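Local coordinates for protein probable ribosomal RNA small subunit methyltransferase (Thermus thermophilus, PDB 3DMF) that probably methylates an exocyclic amine of ribosomal RNA, taking the methyl group from the S-adenosylmethionine it binds, at residues Ile301-Pro306 with Val335-Ser340. Numbering follows the deposited sequence.
Sequences IIVTNP and VFFLVS. With SAM (S-adenosylmethionine), chain H.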
ATOM      1  N   ILE A 301       4.803   1.087 -23.418  1.00 21.97           N
ATOM      2  CA  ILE A 301       5.764   1.640 -22.468  1.00 21.70           C
ATOM      3  C   ILE A 301       5.325   1.196 -21.085  1.00 21.54           C
ATOM      4  O   ILE A 301       4.144   1.262 -20.772  1.00 21.63           O
ATOM      5  CB  ILE A 301       5.789   3.190 -22.516  1.00 21.46           C
ATOM      6  CG1 ILE A 301       6.120   3.669 -23.945  1.00 20.92           C
ATOM      7  CG2 ILE A 301       6.812   3.758 -21.539  1.00 22.80           C
ATOM      8  CD1 ILE A 301       5.905   5.162 -24.181  1.00 23.62           C
ATOM      9  N   ILE A 302       6.273   0.740 -20.268  1.00 20.89           N
ATOM     10  CA  ILE A 302       5.982   0.479 -18.850  1.00 20.97           C
ATOM     11  C   ILE A 302       6.963   1.272 -18.000  1.00 20.80           C
ATOM     12  O   ILE A 302       8.142   1.311 -18.319  1.00 20.83           O
ATOM     13  CB  ILE A 302       5.971  -1.048 -18.542  1.00 21.33           C
ATOM     14  CG1 ILE A 302       4.862  -1.715 -19.374  1.00 21.83           C
ATOM     15  CG2 ILE A 302       5.766  -1.310 -17.034  1.00 20.82           C
ATOM     16  CD1 ILE A 302       4.741  -3.234 -19.204  1.00 22.51           C
ATOM     17  N   VAL A 303       6.456   1.952 -16.965  1.00 20.27           N
ATOM     18  CA  VAL A 303       7.287   2.783 -16.083  1.00 20.80           C
ATOM     19  C   VAL A 303       7.069   2.378 -14.649  1.00 21.21           C
ATOM     20  O   VAL A 303       5.972   1.947 -14.296  1.00 21.58           O
ATOM     21  CB  VAL A 303       6.998   4.318 -16.228  1.00 20.88           C
ATOM     22  CG1 VAL A 303       7.328   4.799 -17.624  1.00 21.36           C
ATOM     23  CG2 VAL A 303       5.567   4.662 -15.831  1.00 21.37           C
ATOM     24  N   THR A 304       8.105   2.521 -13.829  1.00 20.79           N
ATOM     25  CA  THR A 304       7.954   2.249 -12.406  1.00 20.66           C
ATOM     26  C   THR A 304       9.019   2.903 -11.547  1.00 21.40           C
ATOM     27  O   THR A 304      10.203   2.895 -11.893  1.00 21.22           O
ATOM     28  CB  THR A 304       7.893   0.715 -12.112  1.00 21.44           C
ATOM     29  OG1 THR A 304       7.580   0.505 -10.726  1.00 22.44           O
ATOM     30  CG2 THR A 304       9.225  -0.025 -12.451  1.00 21.45           C
ATOM     31  N   ASN A 305       8.553   3.493 -10.447  1.00 20.81           N
ATOM     32  CA  ASN A 305       9.384   3.750  -9.270  1.00 21.37           C
ATOM     33  C   ASN A 305       8.945   2.697  -8.233  1.00 22.37           C
ATOM     34  O   ASN A 305       7.946   2.902  -7.537  1.00 22.23           O
ATOM     35  CB  ASN A 305       9.178   5.181  -8.755  1.00 21.87           C
ATOM     36  CG  ASN A 305      10.054   5.493  -7.579  1.00 22.06           C
ATOM     37  OD1 ASN A 305      10.725   4.603  -7.052  1.00 25.37           O
ATOM     38  ND2 ASN A 305      10.075   6.759  -7.154  1.00 23.68           N
ATOM     39  N   PRO A 306       9.637   1.542  -8.164  1.00 22.81           N
ATOM     40  CA  PRO A 306       9.148   0.441  -7.320  1.00 23.07           C
ATOM     41  C   PRO A 306       9.319   0.714  -5.841  1.00 23.26           C
ATOM     42  O   PRO A 306      10.160   1.540  -5.455  1.00 22.92           O
ATOM     43  CB  PRO A 306      10.020  -0.769  -7.747  1.00 21.94           C
ATOM     44  CG  PRO A 306      10.751  -0.352  -8.925  1.00 26.37           C
ATOM     45  CD  PRO A 306      10.856   1.160  -8.895  1.00 23.51           C
ATOM     46  N   VAL A 335       9.098  -0.638 -24.389  1.00 21.79           N
ATOM     47  CA  VAL A 335      10.222  -0.227 -23.553  1.00 22.09           C
ATOM     48  C   VAL A 335       9.831  -0.092 -22.086  1.00 22.16           C
ATOM     49  O   VAL A 335       8.671   0.183 -21.764  1.00 22.15           O
ATOM     50  CB  VAL A 335      10.868   1.094 -24.035  1.00 21.86           C
ATOM     51  CG1 VAL A 335      11.466   0.928 -25.441  1.00 21.87           C
ATOM     52  CG2 VAL A 335       9.876   2.249 -23.980  1.00 23.00           C
ATOM     53  N   PHE A 336      10.821  -0.295 -21.221  1.00 21.38           N
ATOM     54  CA  PHE A 336      10.657  -0.299 -19.765  1.00 21.50           C
ATOM     55  C   PHE A 336      11.611   0.712 -19.140  1.00 21.10           C
ATOM     56  O   PHE A 336      12.811   0.740 -19.477  1.00 21.12           O
ATOM     57  CB  PHE A 336      10.978  -1.703 -19.257  1.00 21.77           C
ATOM     58  CG  PHE A 336      10.836  -1.891 -17.765  1.00 22.19           C
ATOM     59  CD1 PHE A 336       9.734  -1.382 -17.066  1.00 22.37           C
ATOM     60  CD2 PHE A 336      11.769  -2.660 -17.072  1.00 23.74           C
ATOM     61  CE1 PHE A 336       9.613  -1.604 -15.673  1.00 23.45           C
ATOM     62  CE2 PHE A 336      11.655  -2.884 -15.704  1.00 22.21           C
ATOM     63  CZ  PHE A 336      10.575  -2.367 -15.003  1.00 23.96           C
ATOM     64  N   PHE A 337      11.076   1.546 -18.240  1.00 20.42           N
ATOM     65  CA  PHE A 337      11.890   2.488 -17.462  1.00 21.01           C
ATOM     66  C   PHE A 337      11.668   2.181 -15.991  1.00 21.04           C
ATOM     67  O   PHE A 337      10.516   2.098 -15.540  1.00 21.11           O
ATOM     68  CB  PHE A 337      11.457   3.934 -17.697  1.00 21.69           C
ATOM     69  CG  PHE A 337      11.684   4.434 -19.093  1.00 20.33           C
ATOM     70  CD1 PHE A 337      12.809   5.196 -19.388  1.00 19.38           C
ATOM     71  CD2 PHE A 337      10.763   4.172 -20.110  1.00 20.50           C
ATOM     72  CE1 PHE A 337      13.034   5.667 -20.660  1.00 20.37           C
ATOM     73  CE2 PHE A 337      10.984   4.664 -21.407  1.00 20.62           C
ATOM     74  CZ  PHE A 337      12.122   5.406 -21.670  1.00 20.69           C
ATOM     75  N   LEU A 338      12.768   2.046 -15.243  1.00 21.05           N
ATOM     76  CA  LEU A 338      12.711   1.776 -13.808  1.00 21.48           C
ATOM     77  C   LEU A 338      13.690   2.700 -13.121  1.00 21.40           C
ATOM     78  O   LEU A 338      14.801   2.902 -13.614  1.00 20.54           O
ATOM     79  CB  LEU A 338      13.071   0.319 -13.515  1.00 22.21           C
ATOM     80  CG  LEU A 338      13.138  -0.158 -12.057  1.00 22.40           C
ATOM     81  CD1 LEU A 338      12.748  -1.608 -11.955  1.00 24.04           C
ATOM     82  CD2 LEU A 338      14.555   0.060 -11.505  1.00 24.24           C
ATOM     83  N   VAL A 339      13.272   3.271 -11.993  1.00 20.66           N
ATOM     84  CA  VAL A 339      14.159   4.143 -11.208  1.00 21.23           C
ATOM     85  C   VAL A 339      14.363   3.561  -9.819  1.00 22.00           C
ATOM     86  O   VAL A 339      13.417   3.076  -9.185  1.00 21.41           O
ATOM     87  CB  VAL A 339      13.669   5.633 -11.175  1.00 21.16           C
ATOM     88  CG1 VAL A 339      12.400   5.794 -10.387  1.00 20.78           C
ATOM     89  CG2 VAL A 339      14.769   6.583 -10.587  1.00 19.83           C
ATOM     90  N   SER A 340      15.614   3.593  -9.352  1.00 22.16           N
ATOM     91  CA  SER A 340      15.887   3.107  -8.019  1.00 23.49           C
ATOM     92  C   SER A 340      17.093   3.738  -7.353  1.00 23.25           C
ATOM     93  O   SER A 340      17.853   4.498  -7.957  1.00 22.47           O
ATOM     94  CB  SER A 340      15.972   1.578  -7.996  1.00 25.07           C
ATOM     95  OG  SER A 340      17.277   1.114  -8.243  1.00 24.48           O
TER
HETATM   96  N   SAM H 388       4.632   5.958  -8.914  1.00 20.42           N
HETATM   97  CA  SAM H 388       4.514   6.783  -7.670  1.00 20.31           C
HETATM   98  C   SAM H 388       5.590   7.864  -7.666  1.00 21.12           C
HETATM   99  O   SAM H 388       6.523   7.745  -8.452  1.00 21.97           O
HETATM  100  OXT SAM H 388       5.512   8.794  -6.877  1.00 21.16           O
HETATM  101  CB  SAM H 388       4.668   5.957  -6.390  1.00 20.40           C
HETATM  102  CG  SAM H 388       6.002   5.204  -6.272  1.00 21.00           C
HETATM  103  SD  SAM H 388       6.224   4.355  -4.679  1.00 20.82           S
HETATM  104  CE  SAM H 388       8.031   4.212  -4.603  1.00 22.95           C
HETATM  105  C5' SAM H 388       5.807   2.631  -5.056  1.00 20.38           C
HETATM  106  C4' SAM H 388       4.298   2.376  -5.118  1.00 19.26           C
HETATM  107  O4' SAM H 388       4.143   0.962  -5.269  1.00 17.58           O
HETATM  108  C3' SAM H 388       3.500   2.829  -3.880  1.00 16.49           C
HETATM  109  O3' SAM H 388       2.466   3.687  -4.273  1.00 16.38           O
HETATM  110  C2' SAM H 388       2.989   1.493  -3.332  1.00 16.42           C
HETATM  111  O2' SAM H 388       1.785   1.552  -2.562  1.00 16.84           O
HETATM  112  C1' SAM H 388       2.931   0.663  -4.603  1.00 15.96           C
HETATM  113  N9  SAM H 388       2.850  -0.783  -4.346  1.00 15.29           N
HETATM  114  C8  SAM H 388       3.366  -1.511  -3.297  1.00 15.66           C
HETATM  115  N7  SAM H 388       3.040  -2.824  -3.485  1.00 15.56           N
HETATM  116  C5  SAM H 388       2.314  -2.919  -4.628  1.00 15.27           C
HETATM  117  C6  SAM H 388       1.702  -3.987  -5.283  1.00 14.35           C
HETATM  118  N6  SAM H 388       1.700  -5.241  -4.821  1.00 14.82           N
HETATM  119  N1  SAM H 388       1.045  -3.713  -6.460  1.00 14.87           N
HETATM  120  C2  SAM H 388       0.935  -2.452  -6.982  1.00 14.75           C
HETATM  121  N3  SAM H 388       1.504  -1.365  -6.332  1.00 15.38           N
HETATM  122  C4  SAM H 388       2.195  -1.641  -5.176  1.00 14.70           C
HETATM  123  O   HOH W   1      12.728   2.483  -6.447  1.00 27.96           O
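Where Pro306 meets Val339, the pairing of two parallel strands ends without an amide: the proline has no N-H to offer, and its CD lies 3.2 Å from Val339 O. A water sits between Val339 O and Pro306 O and bridges the parting chains. Before that point the strands run 7° from parallel, and four backbone bonds alternate between them: Ile302 N to Val335 O, Phe337 N to Ile302 O, the more bent Thr304 N to Phe337 O (139° at the hydrogen), and Val339 N to Thr304 O. CA-H...O contacts fill in beside them.

On one face Phe336, with CG anti to its backbone N (chi1 -179°), sends its ring back toward the neighbouring strand. CD1 comes 3.4 Å from Ile302 O near the ring plane, and CE1 meets the methyl CG2 of Thr304 obliquely at 3.6 Å. Thr304 OG1 turns the other way, bonded to Leu240 O. The same CG2 touches Leu338, whose CD1 packs against Pro306 CG at 3.8 Å, the two side chains nearly at right angles. Helices 317-329 and 346-354 cover this face. On the reverse, Ile301 lies alongside Val335, and its CG2 approaches the edge of the Phe337 ring.

Val339 CG1 presses on CB and CG of Asn305, both at 3.7 Å, while Ser216 OG bonds to Asn305 ND2, which would help hold the side chain of Asn305, a residue of the S-adenosylmethionine and guanosine sites. The reactive methyl CE of S-adenosylmethionine sits 3.2 Å from Asn305 O and 3.5 Å from Pro306 O. The strands are neighbours in the Rossmann-like methyltransferase sheet, and the first runs out into an Asn-Pro-Pro-Phe sequence, the (Asn/Asp)-Pro-Pro-(Tyr/Phe) motif IV of methyltransferases that act on exocyclic amines of nucleic acid bases.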